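PDB 5A9A: polyhedrin from Simulium ubiquitum cypovirus, which forms the crystalline matrix of cypovirus occlusion bodies (polyhedra), which embed virus particles and probably protect them outside the insect host. Local coordinates for residues Y42-R48 against D66-M70; P103-S109 against R158-L164; A137-G141 against L171-F175. All coordinates share one frame. Numbering follows the deposited sequence.

Overall arrangement
Interactions 2 and 3 are buried; interaction 2 lies nearest the centre of the chain. It pairs two neighbouring strands of the six-stranded sheet through backbone hydrogen bonds. Interaction 1 touches it and reaches the same sheet, but joins a hairpin turn to a loop near the UTP site. It is partly buried and relies on tyrosine and arginine side chains. Interaction 3 belongs to the four-stranded sheet, where a lysine meets a tryptophan from a loop beside another subunit. Interactions 2 and 3 meet through apolar packing between the two sheets, for example Ile-108 CG2 to Phe-175 CZ at 3.8 Å. Interactions 1 and 3 do not touch.

Interaction 1 (Y42-R48 against D66-M70); sequences YKNGSYR and DMLYM
Tyr-69, Arg-48 and Tyr-42 make up most of this contact. Residues 42-45 form a type I beta turn, closed by a hydrogen bond from Gly-45 N to Tyr-42 O, 2.9 Å. Asn-44 OD1 accepts from Ser-46 N at 3.0 Å, an Asx turn. The chain then enters a strand at Tyr-47. Segment 66-70 is irregular, and its closest CA pair to the hairpin is Arg-48 with Tyr-69, 7.0 Å apart. Tyr-69 (chi1 t) turns its ring edge to the face of Tyr-42 (chi1 m). The centroids are 4.6 Å apart and the planes meet at 60°. Tyr-42 OH donates to Met-67 O at 2.9 Å and accepts from Arg-48 NE at 2.9 Å. Arg-48 is extended to CD, then bends (chi3 p), so that NH2 donates to Asp-66 O at 2.7 Å. Two side chains of the hairpin thus each donate to a carbonyl of the loop. One water joins Tyr-69 OH to Tyr-47 O, each 2.6 Å from it. Another joins Arg-48 NH1 (2.7 Å) to Asp-66 O (3.0 Å). Asn-44 ND2 adds a weak hydrogen bond to Tyr-69 OH at 3.5 Å. In the chain, segment 66-70 follows strand 57-62 and precedes helix 76-87, with Leu-68 near the UTP-binding His-79. The hairpin joins strands 34-41 and 47-54, and Tyr-207 of strand 201-208 packs on Tyr-69 and Arg-48.

Interaction 2 (P103-S109 against R158-L164); sequences PVAIMIS and RFLYIPL
Five backbone hydrogen bonds join these segments, four of them between adjacent antiparallel strands of the six-stranded sheet. Ile-106 and Ile-162 exchange two, N to O, each 2.7 Å. Ile-108 N to Leu-160 O and Leu-160 N to Ile-108 O are both 2.9 Å. Leu-164 N donates to Val-104 O at 2.9 Å. The non-hydrogen-bonded pairs are Ala-105 with Pro-163, Met-107 with Tyr-161 and Ser-109 with Phe-159. The strand axes come within 4.6 Å, at 169°. A water bridges Pro-103 O (3.1 Å) and Leu-164 O (2.9 Å).

Ile-106, Ile-108, Leu-160 and Ile-162 share one face. Leu-164 (chi1 m, chi2 t) places CD1 3.7 Å from both Pro-103 CG and Ile-106 CG1. This face packs against the four-stranded sheet, where Val-121 touches Ile-108, Leu-160 and Ile-162. On the other face, Phe-159 (chi1 t) brings CZ to 3.7 Å from Met-107 CB. Met-107 SD lies at the edge of the Phe-159 ring, 5.0 Å from its centroid, a Met-aromatic contact.

Pro-163 lacks an NH but occupies a non-hydrogen-bonded position, so the pairing loses nothing. The isoleucine-leucine face is apolar, while the other is mixed: Ser-109 OG is hydrogen-bonded to Cys-224 O, and Tyr-161 is exposed.

Interaction 3 (A137-G141 against L171-F175); sequences ARAWG and LKFKF
Segment 137-141 is an irregular loop beside segment 171-175 of strand 170-176, in the four-stranded antiparallel sheet. The nearest CA atoms, of Trp-140 and Lys-172, are 9.1 Å apart, so side chains bridge the gap. Ala-137 makes no contact with the strand, but its O accepts from Arg-138 NH1 at 2.9 Å. The side chain of Arg-138 leads away from the strand, and its NH2 donates a hydrogen bond to Gly-26 O of the third subunit. Ala-139 has phi/psi of -51/-50°, and its O accepts from Lys-172 NZ at 2.7 Å. Trp-140 (phi/psi -138/153°) follows with chi1 m and chi2 102°, which carries its indole to the strand. Lys-172 (chi1 t, chi2 t, chi3 p, chi4 t) crosses one face of this ring. Lys-172 CE lies 3.9 Å from the centroid of the Trp-140 six-membered ring, a CH-pi contact. Lys-172 NZ is 4.7 Å from the same Trp-140 centroid and 9° off the normal, a cation-pi interaction. Trp-140 CZ2 is 3.8 Å from Lys-174 CB, and CH2 is 3.9 Å from Phe-173 C. Trp-140 NE1 is hydrogen-bonded to Asn-197 OD1 of the third subunit. Gly-141 leads the loop away, its N hydrogen-bonded to Glu-122 OE2. Within this contact the Lys-172 ammonium group meets a carbonyl oxygen, through a hydrogen bond, and an aromatic face; its side chain also touches Glu-124. The same tryptophan links this loop to another subunit.

Interaction 1 (Y42-R48 against D66-M70)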
# COMPACT_ATOMS: atom_id res chain seq x y z
N TYR A 42 1.51 11.37 23.08
CA TYR A 42 2.02 10.27 23.90
C TYR A 42 2.19 10.64 25.37
O TYR A 42 2.03 11.80 25.76
CB TYR A 42 3.33 9.75 23.31
CG TYR A 42 3.11 9.09 21.97
CD1 TYR A 42 3.10 9.83 20.80
CD2 TYR A 42 2.87 7.72 21.89
CE1 TYR A 42 2.87 9.23 19.58
CE2 TYR A 42 2.64 7.11 20.67
CZ TYR A 42 2.65 7.87 19.52
OH TYR A 42 2.42 7.27 18.30
N LYS A 43 2.51 9.64 26.18
CA LYS A 43 2.59 9.81 27.63
C LYS A 43 3.79 10.64 28.06
O LYS A 43 3.90 11.01 29.22
CB LYS A 43 2.63 8.44 28.31
CG LYS A 43 1.31 7.68 28.25
CD LYS A 43 1.49 6.23 28.70
CE LYS A 43 0.21 5.43 28.55
NZ LYS A 43 -0.69 5.55 29.73
N ASN A 44 4.69 10.92 27.12
CA ASN A 44 5.81 11.83 27.41
C ASN A 44 5.47 13.25 26.98
O ASN A 44 6.33 14.14 27.02
CB ASN A 44 7.09 11.35 26.73
CG ASN A 44 6.98 11.29 25.22
OD1 ASN A 44 5.95 11.65 24.64
ND2 ASN A 44 8.04 10.85 24.56
N GLY A 45 4.23 13.47 26.56
CA GLY A 45 3.75 14.79 26.21
C GLY A 45 4.19 15.26 24.83
O GLY A 45 3.96 16.42 24.47
N SER A 46 4.83 14.38 24.07
CA SER A 46 5.32 14.73 22.75
C SER A 46 4.46 14.11 21.65
O SER A 46 3.55 13.33 21.94
CB SER A 46 6.78 14.31 22.58
OG SER A 46 7.61 15.02 23.48
N TYR A 47 4.76 14.46 20.41
CA TYR A 47 3.90 14.12 19.28
C TYR A 47 4.62 13.30 18.22
O TYR A 47 5.83 13.39 18.05
CB TYR A 47 3.35 15.40 18.65
CG TYR A 47 2.69 16.32 19.64
CD1 TYR A 47 3.43 17.26 20.34
CD2 TYR A 47 1.32 16.24 19.88
CE1 TYR A 47 2.82 18.10 21.25
CE2 TYR A 47 0.71 17.07 20.79
CZ TYR A 47 1.47 18.00 21.47
OH TYR A 47 0.86 18.84 22.38
N ARG A 48 3.84 12.49 17.50
CA ARG A 48 4.31 11.83 16.30
C ARG A 48 3.33 12.16 15.18
O ARG A 48 2.15 11.85 15.28
CB ARG A 48 4.39 10.32 16.50
CG ARG A 48 5.03 9.57 15.34
CD ARG A 48 5.13 8.08 15.62
NE ARG A 48 3.81 7.48 15.81
CZ ARG A 48 3.35 6.44 15.12
NH1 ARG A 48 4.09 5.85 14.19
NH2 ARG A 48 2.13 5.97 15.38
N ASP A 66 0.95 -0.10 14.55
CA ASP A 66 1.26 1.18 13.92
C ASP A 66 1.01 2.36 14.86
O ASP A 66 1.45 3.48 14.59
CB ASP A 66 0.42 1.37 12.65
CG ASP A 66 0.81 0.40 11.55
OD1 ASP A 66 1.99 -0.00 11.50
OD2 ASP A 66 -0.06 0.04 10.73
N MET A 67 0.30 2.11 15.96
CA MET A 67 -0.06 3.18 16.89
C MET A 67 1.12 3.59 17.77
O MET A 67 1.16 4.71 18.28
CB MET A 67 -1.22 2.74 17.79
CG MET A 67 -2.50 2.34 17.04
SD MET A 67 -3.42 3.72 16.33
CE MET A 67 -4.18 4.43 17.79
N LEU A 68 2.07 2.68 17.94
CA LEU A 68 3.13 2.87 18.92
C LEU A 68 4.12 3.98 18.54
O LEU A 68 4.32 4.29 17.37
CB LEU A 68 3.89 1.57 19.18
CG LEU A 68 3.02 0.38 19.62
CD1 LEU A 68 3.90 -0.79 20.00
CD2 LEU A 68 2.12 0.77 20.79
N TYR A 69 4.73 4.55 19.57
CA TYR A 69 5.60 5.71 19.45
C TYR A 69 6.80 5.49 18.53
O TYR A 69 7.03 6.25 17.59
CB TYR A 69 6.09 6.11 20.84
CG TYR A 69 6.81 7.43 20.92
CD1 TYR A 69 6.21 8.60 20.47
CD2 TYR A 69 8.08 7.52 21.46
CE1 TYR A 69 6.86 9.82 20.55
CE2 TYR A 69 8.74 8.73 21.55
CZ TYR A 69 8.12 9.88 21.09
OH TYR A 69 8.77 11.08 21.17
N MET A 70 7.58 4.44 18.79
CA MET A 70 8.80 4.19 18.03
C MET A 70 8.96 2.71 17.67
O MET A 70 9.20 2.37 16.51
CB MET A 70 10.02 4.68 18.81
CG MET A 70 10.07 6.18 18.96
SD MET A 70 11.72 6.81 19.30
CE MET A 70 11.60 8.44 18.57
O HOH W 1 7.86 12.99 19.70
O HOH W 2 3.23 4.06 12.31

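Interaction 2 (P103-S109 against R158-L164)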
# COMPACT_ATOMS: atom_id res chain seq x y z
N PRO A 103 -0.28 5.69 22.43
CA PRO A 103 -0.70 7.09 22.52
C PRO A 103 -1.92 7.30 23.42
O PRO A 103 -2.65 6.36 23.72
CB PRO A 103 -1.05 7.44 21.07
CG PRO A 103 -1.43 6.15 20.45
CD PRO A 103 -0.54 5.12 21.09
N VAL A 104 -2.12 8.54 23.85
CA VAL A 104 -3.24 8.89 24.72
C VAL A 104 -4.33 9.64 23.96
O VAL A 104 -5.43 9.83 24.47
CB VAL A 104 -2.78 9.77 25.91
CG1 VAL A 104 -1.97 8.95 26.89
CG2 VAL A 104 -2.00 10.98 25.42
N ALA A 105 -4.03 10.06 22.73
CA ALA A 105 -4.99 10.81 21.94
C ALA A 105 -4.53 10.94 20.49
O ALA A 105 -3.35 10.77 20.19
CB ALA A 105 -5.21 12.19 22.55
N ILE A 106 -5.48 11.26 19.61
CA ILE A 106 -5.18 11.51 18.21
C ILE A 106 -5.73 12.87 17.80
O ILE A 106 -6.83 13.24 18.21
CB ILE A 106 -5.82 10.46 17.28
CG1 ILE A 106 -5.71 9.06 17.87
CG2 ILE A 106 -5.18 10.52 15.90
CD1 ILE A 106 -6.53 8.03 17.11
N MET A 107 -4.97 13.61 17.01
CA MET A 107 -5.48 14.82 16.39
C MET A 107 -5.35 14.69 14.88
O MET A 107 -4.31 14.26 14.37
CB MET A 107 -4.71 16.05 16.88
CG MET A 107 -4.79 16.27 18.38
SD MET A 107 -3.97 17.80 18.88
CE MET A 107 -2.27 17.44 18.45
N ILE A 108 -6.42 15.03 14.17
CA ILE A 108 -6.41 14.94 12.72
C ILE A 108 -6.73 16.28 12.07
O ILE A 108 -7.81 16.83 12.25
CB ILE A 108 -7.40 13.88 12.21
CG1 ILE A 108 -7.09 12.52 12.85
CG2 ILE A 108 -7.32 13.77 10.69
CD1 ILE A 108 -8.00 11.41 12.38
N SER A 109 -5.76 16.79 11.31
CA SER A 109 -5.94 18.01 10.54
C SER A 109 -6.16 17.64 9.08
O SER A 109 -5.24 17.20 8.40
CB SER A 109 -4.71 18.90 10.68
OG SER A 109 -4.78 20.02 9.82
N ARG A 158 -10.54 21.30 8.51
CA ARG A 158 -11.24 20.94 9.74
C ARG A 158 -10.32 20.09 10.61
O ARG A 158 -9.38 19.48 10.11
CB ARG A 158 -12.53 20.18 9.42
CG ARG A 158 -13.45 20.94 8.48
CD ARG A 158 -14.86 20.39 8.47
NE ARG A 158 -15.72 21.13 7.56
CZ ARG A 158 -16.99 20.81 7.29
NH1 ARG A 158 -17.55 19.76 7.86
NH2 ARG A 158 -17.69 21.56 6.44
N PHE A 159 -10.60 20.05 11.91
CA PHE A 159 -9.68 19.50 12.90
C PHE A 159 -10.45 18.62 13.89
O PHE A 159 -11.48 19.04 14.42
CB PHE A 159 -8.99 20.66 13.62
CG PHE A 159 -7.82 20.25 14.46
CD1 PHE A 159 -6.58 20.00 13.90
CD2 PHE A 159 -7.95 20.14 15.84
CE1 PHE A 159 -5.50 19.64 14.68
CE2 PHE A 159 -6.87 19.78 16.63
CZ PHE A 159 -5.65 19.53 16.05
N LEU A 160 -9.95 17.41 14.13
CA LEU A 160 -10.65 16.47 15.00
C LEU A 160 -9.75 15.99 16.14
O LEU A 160 -8.59 15.63 15.92
CB LEU A 160 -11.14 15.26 14.20
CG LEU A 160 -11.90 14.19 14.97
CD1 LEU A 160 -13.28 14.70 15.39
CD2 LEU A 160 -12.04 12.93 14.14
N TYR A 161 -10.30 15.97 17.35
CA TYR A 161 -9.59 15.42 18.51
C TYR A 161 -10.22 14.10 18.93
O TYR A 161 -11.44 13.99 19.07
CB TYR A 161 -9.63 16.41 19.68
CG TYR A 161 -8.95 15.90 20.93
CD1 TYR A 161 -9.65 15.17 21.88
CD2 TYR A 161 -7.60 16.14 21.15
CE1 TYR A 161 -9.03 14.70 23.02
CE2 TYR A 161 -6.97 15.67 22.29
CZ TYR A 161 -7.69 14.95 23.22
OH TYR A 161 -7.07 14.48 24.35
N ILE A 162 -9.38 13.09 19.14
CA ILE A 162 -9.86 11.78 19.57
C ILE A 162 -9.11 11.33 20.82
O ILE A 162 -7.91 11.06 20.75
CB ILE A 162 -9.66 10.72 18.48
CG1 ILE A 162 -10.35 11.15 17.18
CG2 ILE A 162 -10.18 9.37 18.95
CD1 ILE A 162 -10.18 10.16 16.05
N PRO A 163 -9.80 11.25 21.96
CA PRO A 163 -9.13 10.71 23.14
C PRO A 163 -9.01 9.19 23.05
O PRO A 163 -9.96 8.53 22.63
CB PRO A 163 -10.06 11.10 24.28
CG PRO A 163 -11.41 11.16 23.66
CD PRO A 163 -11.19 11.64 22.24
N LEU A 164 -7.86 8.66 23.42
CA LEU A 164 -7.69 7.22 23.53
C LEU A 164 -7.62 6.85 25.01
O LEU A 164 -6.60 7.07 25.66
CB LEU A 164 -6.44 6.76 22.78
CG LEU A 164 -6.39 7.09 21.28
CD1 LEU A 164 -5.07 6.67 20.66
CD2 LEU A 164 -7.56 6.44 20.54
O HOH W 3 -4.23 5.55 26.26

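Interaction 3 (A137-G141 against L171-F175)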
# COMPACT_ATOMS: atom_id res chain seq x y z
N ALA A 137 -19.14 -6.98 11.29
CA ALA A 137 -18.37 -5.78 10.96
C ALA A 137 -18.66 -5.34 9.53
O ALA A 137 -19.03 -6.14 8.68
CB ALA A 137 -16.89 -6.04 11.14
N ARG A 138 -18.51 -4.04 9.28
CA ARG A 138 -18.73 -3.48 7.95
C ARG A 138 -17.60 -2.51 7.61
O ARG A 138 -16.69 -2.29 8.42
CB ARG A 138 -20.07 -2.75 7.88
CG ARG A 138 -21.29 -3.66 7.71
CD ARG A 138 -21.78 -4.23 9.04
NE ARG A 138 -22.99 -5.03 8.86
CZ ARG A 138 -22.99 -6.33 8.55
NH1 ARG A 138 -21.84 -6.98 8.38
NH2 ARG A 138 -24.14 -6.97 8.42
N ALA A 139 -17.64 -1.94 6.41
CA ALA A 139 -16.68 -0.93 6.02
C ALA A 139 -16.61 0.14 7.10
O ALA A 139 -15.52 0.50 7.56
CB ALA A 139 -17.07 -0.31 4.69
N TRP A 140 -17.77 0.64 7.50
CA TRP A 140 -17.86 1.64 8.56
C TRP A 140 -19.03 1.31 9.48
O TRP A 140 -20.01 0.69 9.05
CB TRP A 140 -18.03 3.03 7.95
CG TRP A 140 -17.01 3.34 6.90
CD1 TRP A 140 -17.20 3.32 5.55
CD2 TRP A 140 -15.65 3.71 7.12
NE1 TRP A 140 -16.03 3.65 4.91
CE2 TRP A 140 -15.06 3.90 5.85
CE3 TRP A 140 -14.86 3.90 8.26
CZ2 TRP A 140 -13.72 4.26 5.69
CZ3 TRP A 140 -13.53 4.26 8.10
CH2 TRP A 140 -12.98 4.44 6.83
N GLY A 141 -18.93 1.73 10.74
CA GLY A 141 -19.93 1.40 11.73
C GLY A 141 -20.66 2.60 12.30
O GLY A 141 -20.41 3.74 11.89
N LEU A 171 -6.92 2.57 13.97
CA LEU A 171 -7.51 3.67 13.21
C LEU A 171 -7.69 3.35 11.73
O LEU A 171 -6.80 2.77 11.09
CB LEU A 171 -6.64 4.92 13.37
CG LEU A 171 -7.21 6.23 12.83
CD1 LEU A 171 -8.33 6.74 13.72
CD2 LEU A 171 -6.11 7.28 12.72
N LYS A 172 -8.83 3.74 11.18
CA LYS A 172 -9.10 3.64 9.75
C LYS A 172 -9.78 4.94 9.30
O LYS A 172 -10.63 5.46 10.01
CB LYS A 172 -10.00 2.43 9.45
CG LYS A 172 -10.02 2.03 7.97
CD LYS A 172 -10.75 0.70 7.75
CE LYS A 172 -12.26 0.85 7.87
NZ LYS A 172 -12.98 -0.42 7.57
N PHE A 173 -9.39 5.46 8.14
CA PHE A 173 -9.91 6.76 7.71
C PHE A 173 -10.05 6.91 6.20
O PHE A 173 -9.41 6.20 5.42
CB PHE A 173 -9.00 7.88 8.23
CG PHE A 173 -7.55 7.68 7.93
CD1 PHE A 173 -7.01 8.15 6.74
CD2 PHE A 173 -6.72 7.03 8.83
CE1 PHE A 173 -5.66 7.96 6.46
CE2 PHE A 173 -5.38 6.84 8.56
CZ PHE A 173 -4.85 7.31 7.37
N LYS A 174 -10.90 7.85 5.80
CA LYS A 174 -11.14 8.15 4.40
C LYS A 174 -11.46 9.64 4.23
O LYS A 174 -12.41 10.14 4.83
CB LYS A 174 -12.32 7.32 3.87
CG LYS A 174 -12.54 7.46 2.37
CD LYS A 174 -14.00 7.72 2.02
CE LYS A 174 -14.88 6.53 2.35
NZ LYS A 174 -16.17 6.60 1.61
N PHE A 175 -10.66 10.33 3.43
CA PHE A 175 -10.90 11.74 3.13
C PHE A 175 -10.93 11.95 1.62
O PHE A 175 -9.88 12.13 1.00
CB PHE A 175 -9.81 12.62 3.75
CG PHE A 175 -9.68 12.47 5.24
CD1 PHE A 175 -10.47 13.22 6.10
CD2 PHE A 175 -8.77 11.58 5.78
CE1 PHE A 175 -10.35 13.07 7.47
CE2 PHE A 175 -8.65 11.43 7.15
CZ PHE A 175 -9.44 12.18 7.99